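Long-range contact in designed protein (Trypanosoma brucei, PDB 6IEV), which has no established function but adopts a thioredoxin-type fold and probably served as a model for how partially buried hydrophobic side chains affect thermal stability: residues A34-P48 / F67-T79. Sequence-based numbering, arbitrary orientation.
Sequences ATASNRISVIVFTLP and FPDVDTYSVDTST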
# COMPACT_ATOMS: atom_id res chain seq x y z
N ALA A 34 -1.39 12.46 21.94
CA ALA A 34 -1.29 11.55 20.81
C ALA A 34 -0.02 11.80 20.01
O ALA A 34 0.72 10.86 19.69
CB ALA A 34 -2.51 11.68 19.91
N THR A 35 0.24 13.04 19.64
CA THR A 35 1.39 13.33 18.79
C THR A 35 2.71 13.26 19.53
O THR A 35 3.76 13.21 18.87
CB THR A 35 1.24 14.71 18.16
OG1 THR A 35 1.19 15.71 19.18
CG2 THR A 35 -0.02 14.77 17.30
N ALA A 36 2.71 13.23 20.87
CA ALA A 36 3.97 13.15 21.59
C ALA A 36 4.68 11.82 21.37
O ALA A 36 5.86 11.70 21.73
CB ALA A 36 3.74 13.36 23.09
N SER A 37 3.99 10.83 20.81
CA SER A 37 4.60 9.56 20.45
C SER A 37 5.73 9.76 19.44
O SER A 37 5.81 10.77 18.73
CB SER A 37 3.56 8.62 19.84
OG SER A 37 4.15 7.79 18.86
N ASN A 38 6.61 8.76 19.37
CA ASN A 38 7.68 8.77 18.37
C ASN A 38 7.26 8.14 17.06
O ASN A 38 8.03 8.17 16.09
CB ASN A 38 8.92 8.06 18.92
CG ASN A 38 9.86 9.02 19.62
OD1 ASN A 38 10.27 8.79 20.76
ND2 ASN A 38 10.21 10.10 18.93
N ARG A 39 6.03 7.63 16.96
CA ARG A 39 5.44 7.36 15.67
C ARG A 39 5.11 8.65 14.94
O ARG A 39 5.08 9.74 15.51
CB ARG A 39 4.17 6.52 15.82
CG ARG A 39 4.43 5.14 16.41
CD ARG A 39 3.18 4.56 17.08
NE ARG A 39 2.12 4.24 16.13
CZ ARG A 39 2.09 3.15 15.37
NH1 ARG A 39 3.07 2.25 15.45
NH2 ARG A 39 1.08 2.95 14.53
N ILE A 40 4.90 8.53 13.64
CA ILE A 40 4.51 9.65 12.80
C ILE A 40 2.99 9.77 12.87
O ILE A 40 2.26 8.79 12.67
CB ILE A 40 5.00 9.46 11.36
CG1 ILE A 40 6.52 9.61 11.31
CG2 ILE A 40 4.31 10.43 10.41
CD1 ILE A 40 7.06 9.75 9.91
N SER A 41 2.52 10.97 13.19
CA SER A 41 1.10 11.29 13.23
C SER A 41 0.73 12.17 12.04
O SER A 41 1.44 13.13 11.72
CB SER A 41 0.75 12.01 14.54
OG SER A 41 1.52 11.51 15.62
N VAL A 42 -0.41 11.88 11.42
CA VAL A 42 -0.97 12.71 10.37
C VAL A 42 -2.32 13.24 10.83
O VAL A 42 -3.22 12.45 11.15
CB VAL A 42 -1.14 11.93 9.06
CG1 VAL A 42 -1.73 12.86 8.01
CG2 VAL A 42 0.19 11.28 8.63
N ILE A 43 -2.48 14.55 10.86
CA ILE A 43 -3.69 15.19 11.39
C ILE A 43 -4.33 16.00 10.29
O ILE A 43 -3.67 16.85 9.67
CB ILE A 43 -3.39 16.08 12.61
CG1 ILE A 43 -2.45 15.37 13.57
CG2 ILE A 43 -4.68 16.52 13.29
CD1 ILE A 43 -1.46 16.33 14.21
N VAL A 44 -5.60 15.76 10.04
CA VAL A 44 -6.37 16.58 9.12
C VAL A 44 -7.24 17.52 9.95
O VAL A 44 -7.95 17.09 10.87
CB VAL A 44 -7.21 15.72 8.15
CG1 VAL A 44 -8.31 14.97 8.87
CG2 VAL A 44 -7.80 16.59 7.07
N PHE A 45 -7.13 18.81 9.66
CA PHE A 45 -7.97 19.84 10.27
C PHE A 45 -9.04 20.22 9.26
O PHE A 45 -8.73 20.79 8.22
CB PHE A 45 -7.14 21.09 10.62
CG PHE A 45 -6.14 20.86 11.72
CD1 PHE A 45 -4.91 20.26 11.46
CD2 PHE A 45 -6.44 21.25 13.03
CE1 PHE A 45 -3.99 20.05 12.48
CE2 PHE A 45 -5.53 21.04 14.05
CZ PHE A 45 -4.31 20.44 13.78
N THR A 46 -10.31 19.97 9.61
CA THR A 46 -11.42 20.14 8.67
C THR A 46 -12.55 20.92 9.30
O THR A 46 -12.52 21.26 10.49
CB THR A 46 -11.98 18.80 8.18
OG1 THR A 46 -12.52 18.08 9.29
CG2 THR A 46 -10.93 17.99 7.50
N LEU A 47 -13.55 21.20 8.47
CA LEU A 47 -14.87 21.71 8.80
C LEU A 47 -15.91 20.61 8.64
O LEU A 47 -15.66 19.61 7.97
CB LEU A 47 -15.21 22.92 7.92
CG LEU A 47 -14.54 24.13 8.59
CD1 LEU A 47 -14.84 25.43 7.86
CD2 LEU A 47 -14.93 24.21 10.07
N PRO A 48 -17.10 20.74 9.27
CA PRO A 48 -17.97 19.56 9.44
C PRO A 48 -18.30 18.85 8.15
O PRO A 48 -17.89 17.69 7.98
CB PRO A 48 -19.23 20.15 10.09
CG PRO A 48 -19.17 21.62 9.81
CD PRO A 48 -17.72 21.94 9.87
N PHE A 67 0.30 2.14 5.87
CA PHE A 67 1.48 2.63 6.55
C PHE A 67 1.45 2.15 7.99
O PHE A 67 0.57 2.56 8.77
CB PHE A 67 1.58 4.15 6.48
CG PHE A 67 2.07 4.65 5.15
CD1 PHE A 67 3.41 4.68 4.86
CD2 PHE A 67 1.17 5.05 4.17
CE1 PHE A 67 3.85 5.12 3.64
CE2 PHE A 67 1.61 5.49 2.95
CZ PHE A 67 2.95 5.54 2.68
N PRO A 68 2.37 1.33 8.37
CA PRO A 68 2.27 0.63 9.66
C PRO A 68 2.50 1.56 10.83
O PRO A 68 1.74 1.55 11.81
CB PRO A 68 3.36 -0.44 9.56
CG PRO A 68 4.39 0.13 8.57
CD PRO A 68 3.74 1.27 7.81
N ASP A 69 3.58 2.35 10.75
CA ASP A 69 4.01 3.19 11.85
C ASP A 69 3.42 4.59 11.79
O ASP A 69 4.00 5.54 12.34
CB ASP A 69 5.54 3.26 11.86
CG ASP A 69 6.17 1.91 12.16
OD1 ASP A 69 6.18 1.04 11.26
OD2 ASP A 69 6.66 1.74 13.30
N VAL A 70 2.26 4.75 11.15
CA VAL A 70 1.66 6.06 10.94
C VAL A 70 0.28 6.05 11.58
O VAL A 70 -0.51 5.14 11.33
CB VAL A 70 1.60 6.42 9.44
CG1 VAL A 70 0.53 7.44 9.18
CG2 VAL A 70 2.95 6.96 9.01
N ASP A 71 0.01 7.05 12.41
CA ASP A 71 -1.33 7.23 12.97
C ASP A 71 -1.98 8.46 12.35
O ASP A 71 -1.31 9.46 12.09
CB ASP A 71 -1.28 7.35 14.50
CG ASP A 71 -0.65 6.10 15.17
OD1 ASP A 71 -1.09 4.96 14.89
OD2 ASP A 71 0.30 6.27 15.98
N THR A 72 -3.27 8.36 12.07
CA THR A 72 -4.00 9.42 11.41
C THR A 72 -5.07 9.95 12.36
O THR A 72 -5.71 9.18 13.07
CB THR A 72 -4.62 8.93 10.08
OG1 THR A 72 -5.59 7.90 10.32
CG2 THR A 72 -3.53 8.40 9.14
N TYR A 73 -5.28 11.27 12.32
CA TYR A 73 -6.20 11.94 13.22
C TYR A 73 -7.00 12.98 12.45
O TYR A 73 -6.54 13.52 11.44
CB TYR A 73 -5.46 12.61 14.40
CG TYR A 73 -4.63 11.63 15.22
CD1 TYR A 73 -5.21 10.86 16.23
CD2 TYR A 73 -3.26 11.46 14.97
CE1 TYR A 73 -4.47 9.97 16.98
CE2 TYR A 73 -2.50 10.56 15.72
CZ TYR A 73 -3.11 9.82 16.72
OH TYR A 73 -2.37 8.94 17.47
N SER A 74 -8.19 13.26 12.97
CA SER A 74 -9.12 14.22 12.40
C SER A 74 -9.51 15.24 13.48
O SER A 74 -9.93 14.86 14.58
CB SER A 74 -10.38 13.50 11.91
OG SER A 74 -11.16 14.36 11.10
N VAL A 75 -9.44 16.53 13.15
CA VAL A 75 -9.79 17.57 14.11
C VAL A 75 -10.82 18.49 13.46
O VAL A 75 -10.51 19.17 12.48
CB VAL A 75 -8.56 18.35 14.57
CG1 VAL A 75 -9.02 19.56 15.43
CG2 VAL A 75 -7.62 17.42 15.33
N ASP A 76 -12.02 18.52 14.01
CA ASP A 76 -13.03 19.44 13.51
C ASP A 76 -12.77 20.82 14.12
O ASP A 76 -13.05 21.04 15.30
CB ASP A 76 -14.43 18.92 13.84
CG ASP A 76 -15.54 19.95 13.58
OD1 ASP A 76 -15.29 21.06 13.03
OD2 ASP A 76 -16.69 19.66 13.96
N THR A 77 -12.28 21.77 13.31
CA THR A 77 -11.93 23.08 13.86
C THR A 77 -13.13 23.86 14.36
O THR A 77 -12.94 24.76 15.18
CB THR A 77 -11.19 23.96 12.84
OG1 THR A 77 -12.06 24.29 11.75
CG2 THR A 77 -9.96 23.26 12.32
N SER A 78 -14.34 23.55 13.90
CA SER A 78 -15.49 24.35 14.33
C SER A 78 -15.86 24.06 15.78
O SER A 78 -16.55 24.88 16.40
CB SER A 78 -16.71 24.12 13.43
OG SER A 78 -17.39 22.94 13.82
N THR A 79 -15.49 22.89 16.30
CA THR A 79 -15.66 22.56 17.72
C THR A 79 -14.34 22.48 18.49
O THR A 79 -14.36 22.17 19.68
CB THR A 79 -16.42 21.24 17.85
OG1 THR A 79 -15.78 20.23 17.05
CG2 THR A 79 -17.85 21.41 17.40
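R39 holds the carboxylate of D71 through its NE edge, one nitrogen to each oxygen: NE donates to D71 OD2 at 2.7 Å, nearly straight at 168°, on that oxygen's syn side, while NH2 meets D71 OD1 at 3.0 Å from above the carboxylate plane. Both oxygens lie close to the guanidinium plane, although the two flat groups are turned 34° apart. A bend at chi3 (68°) turns the arginine end toward the 67-70 turn, where NH2 also reaches a lone pair of P68 O at 3.1 Å; this third bond is more bent, its oxygen tilted from the guanidinium plane. D69 lies across one guanidinium face, and its carboxylate probably adds a longer-range attraction. Farther along the same sheet face, S41 CB meets the Y73 ring at its edge, 3.7 Å from CE2, and A34 CB, from helix 28-35, touches CZ and OH. I43 CG2 then packs on V75 CG2 at 3.7 Å, and F45 lays CD2 against V75 CB. On the opposite face, V70 fits its two methyls against I40 CG2 and V42 CG2. Between these two layers of side chains, strands 40-46 and 70-76 run parallel, I40 level with V70 and T46 with D76, the pairing of a beta-alpha-beta unit whose connecting helix is 53-66, within the thioredoxin fold. Backbone bonds alternate between them, from D71 N to I40 O (2.9 Å) through to T77 N to T46 O (2.9 Å). Past the strand end, S78 N and OG both bind D76 OD1 from one face, the former closing an Asx turn. L115 and L123 of helix 112-123 pack on V42 and I40, while L60 of helix 53-66 meets V44 and T72.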